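Local coordinates for protein interferon-inducible and double-stranded-dependent eIF-2kinase (Carassius auratus, PDB 4KMF) that binds Z-DNA through its Zalpha domain and, as a PKR-like kinase, probably phosphorylates the translation initiation factor eIF2alpha, at residues R8-F13 with R38-L43. Sequence-based numbering, arbitrary orientation.
With nucleotides of chain B.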
# COMPACT_ATOMS: atom_id res chain seq x y z
N ARG A 8 -9.75 -20.88 1.36
CA ARG A 8 -10.59 -21.84 2.08
C ARG A 8 -10.39 -21.74 3.58
O ARG A 8 -11.37 -21.74 4.35
CB ARG A 8 -10.28 -23.27 1.63
CG ARG A 8 -10.99 -23.72 0.37
CD ARG A 8 -10.37 -25.06 -0.05
NE ARG A 8 -10.83 -25.57 -1.34
CZ ARG A 8 -10.66 -26.84 -1.75
NH1 ARG A 8 -10.04 -27.72 -0.97
NH2 ARG A 8 -11.11 -27.23 -2.93
N LYS A 9 -9.12 -21.59 3.98
CA LYS A 9 -8.79 -21.43 5.39
C LYS A 9 -9.37 -20.14 5.98
O LYS A 9 -9.85 -20.14 7.11
CB LYS A 9 -7.28 -21.48 5.59
CG LYS A 9 -6.71 -22.86 5.29
CD LYS A 9 -5.27 -23.00 5.76
CE LYS A 9 -4.79 -24.40 5.43
NZ LYS A 9 -3.81 -25.03 6.40
N ILE A 10 -9.33 -19.05 5.22
CA ILE A 10 -9.93 -17.77 5.63
C ILE A 10 -11.45 -17.91 5.77
O ILE A 10 -12.03 -17.44 6.75
CB ILE A 10 -9.52 -16.64 4.64
CG1 ILE A 10 -8.02 -16.34 4.79
CG2 ILE A 10 -10.33 -15.35 4.84
CD1 ILE A 10 -7.35 -15.63 3.58
N ILE A 11 -12.09 -18.54 4.80
CA ILE A 11 -13.53 -18.81 4.90
C ILE A 11 -13.88 -19.65 6.14
O ILE A 11 -14.84 -19.33 6.86
CB ILE A 11 -14.10 -19.47 3.60
CG1 ILE A 11 -13.92 -18.52 2.40
CG2 ILE A 11 -15.56 -19.91 3.75
CD1 ILE A 11 -14.67 -17.20 2.50
N ASP A 12 -13.10 -20.69 6.39
CA ASP A 12 -13.32 -21.54 7.57
C ASP A 12 -13.18 -20.73 8.85
O ASP A 12 -13.97 -20.89 9.80
CB ASP A 12 -12.33 -22.72 7.59
CG ASP A 12 -12.57 -23.73 6.47
OD1 ASP A 12 -13.66 -23.75 5.84
OD2 ASP A 12 -11.65 -24.55 6.23
N PHE A 13 -12.16 -19.86 8.89
CA PHE A 13 -11.97 -18.97 10.01
C PHE A 13 -13.21 -18.09 10.27
O PHE A 13 -13.66 -17.93 11.44
CB PHE A 13 -10.72 -18.11 9.84
CG PHE A 13 -10.48 -17.21 11.01
CD1 PHE A 13 -10.96 -15.89 11.01
CD2 PHE A 13 -9.86 -17.71 12.17
CE1 PHE A 13 -10.81 -15.08 12.15
CE2 PHE A 13 -9.68 -16.88 13.28
CZ PHE A 13 -10.14 -15.58 13.27
N ARG A 38 -5.18 -9.27 0.37
CA ARG A 38 -5.23 -9.74 -1.02
C ARG A 38 -6.34 -10.82 -1.17
O ARG A 38 -7.21 -10.73 -2.02
CB ARG A 38 -3.88 -10.30 -1.45
CG ARG A 38 -3.92 -10.86 -2.87
CD ARG A 38 -2.52 -11.24 -3.34
NE ARG A 38 -2.22 -12.63 -3.10
CZ ARG A 38 -1.24 -13.09 -2.30
NH1 ARG A 38 -0.44 -12.23 -1.65
NH2 ARG A 38 -1.06 -14.41 -2.16
N HIS A 39 -6.30 -11.81 -0.28
CA HIS A 39 -7.30 -12.86 -0.30
C HIS A 39 -8.71 -12.39 0.02
O HIS A 39 -9.66 -12.83 -0.63
CB HIS A 39 -6.88 -14.02 0.60
CG HIS A 39 -5.64 -14.71 0.13
ND1 HIS A 39 -5.50 -15.19 -1.15
CD2 HIS A 39 -4.48 -14.98 0.77
CE1 HIS A 39 -4.30 -15.74 -1.28
NE2 HIS A 39 -3.66 -15.62 -0.13
N LEU A 40 -8.86 -11.52 1.02
CA LEU A 40 -10.21 -11.02 1.38
C LEU A 40 -10.86 -10.28 0.19
O LEU A 40 -12.04 -10.47 -0.09
CB LEU A 40 -10.14 -10.09 2.59
CG LEU A 40 -9.94 -10.86 3.91
CD1 LEU A 40 -9.63 -9.92 5.08
CD2 LEU A 40 -11.13 -11.78 4.19
N TYR A 41 -10.09 -9.43 -0.49
CA TYR A 41 -10.65 -8.69 -1.63
C TYR A 41 -10.92 -9.59 -2.83
O TYR A 41 -11.92 -9.37 -3.52
CB TYR A 41 -9.81 -7.45 -1.98
CG TYR A 41 -10.03 -6.30 -1.00
CD1 TYR A 41 -9.22 -6.17 0.15
CD2 TYR A 41 -11.04 -5.36 -1.21
CE1 TYR A 41 -9.43 -5.15 1.08
CE2 TYR A 41 -11.26 -4.32 -0.27
CZ TYR A 41 -10.45 -4.23 0.87
OH TYR A 41 -10.68 -3.21 1.78
N ASN A 42 -10.09 -10.63 -3.06
CA ASN A 42 -10.44 -11.65 -4.09
C ASN A 42 -11.73 -12.37 -3.71
O ASN A 42 -12.61 -12.55 -4.55
CB ASN A 42 -9.36 -12.75 -4.19
CG ASN A 42 -8.06 -12.27 -4.79
OD1 ASN A 42 -8.01 -11.29 -5.51
ND2 ASN A 42 -7.00 -13.04 -4.54
N LEU A 43 -11.84 -12.75 -2.43
CA LEU A 43 -13.05 -13.40 -1.91
C LEU A 43 -14.27 -12.49 -2.04
O LEU A 43 -15.38 -12.96 -2.19
CB LEU A 43 -12.85 -13.87 -0.47
CG LEU A 43 -12.00 -15.11 -0.27
CD1 LEU A 43 -11.69 -15.30 1.19
CD2 LEU A 43 -12.74 -16.35 -0.83
P DG B 5 -2.80 -4.08 2.59
OP1 DG B 5 -3.28 -4.41 3.94
OP2 DG B 5 -1.35 -4.11 2.25
O5' DG B 5 -3.57 -4.96 1.51
C5' DG B 5 -3.24 -4.84 0.12
C4' DG B 5 -4.27 -5.65 -0.64
O4' DG B 5 -5.60 -5.13 -0.44
C3' DG B 5 -4.00 -5.63 -2.12
O3' DG B 5 -3.39 -6.88 -2.38
C2' DG B 5 -5.38 -5.59 -2.77
C1' DG B 5 -6.32 -5.15 -1.67
N9 DG B 5 -6.81 -3.78 -1.83
C8 DG B 5 -8.13 -3.37 -1.82
N7 DG B 5 -8.28 -2.09 -1.94
C5 DG B 5 -6.98 -1.59 -2.06
C6 DG B 5 -6.54 -0.25 -2.19
O6 DG B 5 -7.27 0.76 -2.26
N1 DG B 5 -5.14 -0.13 -2.27
C2 DG B 5 -4.28 -1.22 -2.21
N2 DG B 5 -2.97 -0.94 -2.28
N3 DG B 5 -4.70 -2.51 -2.02
C4 DG B 5 -6.06 -2.62 -2.00
P DC B 4 -8.10 -2.03 3.98
OP1 DC B 4 -8.86 -3.28 3.75
OP2 DC B 4 -7.14 -2.04 5.08
O5' DC B 4 -7.35 -1.56 2.67
C5' DC B 4 -6.89 -2.52 1.68
C4' DC B 4 -5.44 -2.16 1.32
O4' DC B 4 -5.40 -0.86 0.66
C3' DC B 4 -4.48 -2.02 2.50
O3' DC B 4 -3.20 -2.58 2.17
C2' DC B 4 -4.35 -0.53 2.71
C1' DC B 4 -4.37 -0.09 1.26
N1 DC B 4 -4.66 1.34 1.11
C2 DC B 4 -3.60 2.26 1.16
O2 DC B 4 -2.46 1.86 1.34
N3 DC B 4 -3.88 3.59 1.01
C4 DC B 4 -5.15 3.99 0.85
N4 DC B 4 -5.39 5.28 0.66
C5 DC B 4 -6.25 3.06 0.78
C6 DC B 4 -5.96 1.76 0.93
P DC B 6 -2.36 -7.13 -3.57
OP1 DC B 6 -2.82 -8.37 -4.24
OP2 DC B 6 -1.03 -7.13 -2.93
O5' DC B 6 -2.50 -5.96 -4.60
C5' DC B 6 -1.81 -6.20 -5.81
C4' DC B 6 -1.19 -4.90 -6.27
O4' DC B 6 -2.25 -4.00 -6.66
C3' DC B 6 -0.33 -4.14 -5.28
O3' DC B 6 0.76 -3.61 -6.02
C2' DC B 6 -1.24 -3.01 -4.81
C1' DC B 6 -2.05 -2.73 -6.06
N1 DC B 6 -3.40 -2.12 -5.83
C2 DC B 6 -3.50 -0.73 -5.82
O2 DC B 6 -2.48 -0.05 -5.96
N3 DC B 6 -4.71 -0.16 -5.65
C4 DC B 6 -5.78 -0.95 -5.49
N4 DC B 6 -6.97 -0.37 -5.31
C5 DC B 6 -5.71 -2.39 -5.52
C6 DC B 6 -4.49 -2.93 -5.68
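Ile10 and Ile11 meet His39, Leu40 and Leu43 in a buried, apolar helix-to-helix contact at the core of the Zalpha domain, where helix 2-17 backs the recognition helix 33-45. The axes of the two segments run nearly perpendicular, at 81°, and pass 10.6 Å apart. Ile10 reaches across with both branches. With CG1 beside the backbone N (chi1 -69°), CG2 stands anti to that N and touches Leu40 CD2 at 3.7 Å and also meets Leu43 CD1, while Ile10 CD1 lies 3.4 Å from His39 CB, the two side chains crossing at about a right angle. Ile11 adds its CD1 tip, 3.8 Å from Leu43 CD1 and nearly as close to the other methyl of that fork. The imidazole ND1 of His39 is hydrogen-bonded to OE2 of Glu7, one turn before Ile11 on helix 2-17, and Asn42 ND2 bonds to the same oxygen. From the helix surface facing the DNA, Tyr41 lays one ring face over C8 of DG5 of chain B, 3.3 Å from the ring plane, and its OH donates to OP1 of DC4 of chain B at 2.7 Å; Trp59 meets the ring edge-to-face. An alanine in place of Tyr41 would probably leave that phosphate without its hydroxyl partner and the guanine C8 without its aromatic cover. A recognition helix packed on a supporting helix, its outer face toward nucleic acid, is typical of the winged helix-turn-helix fold of Zalpha domains.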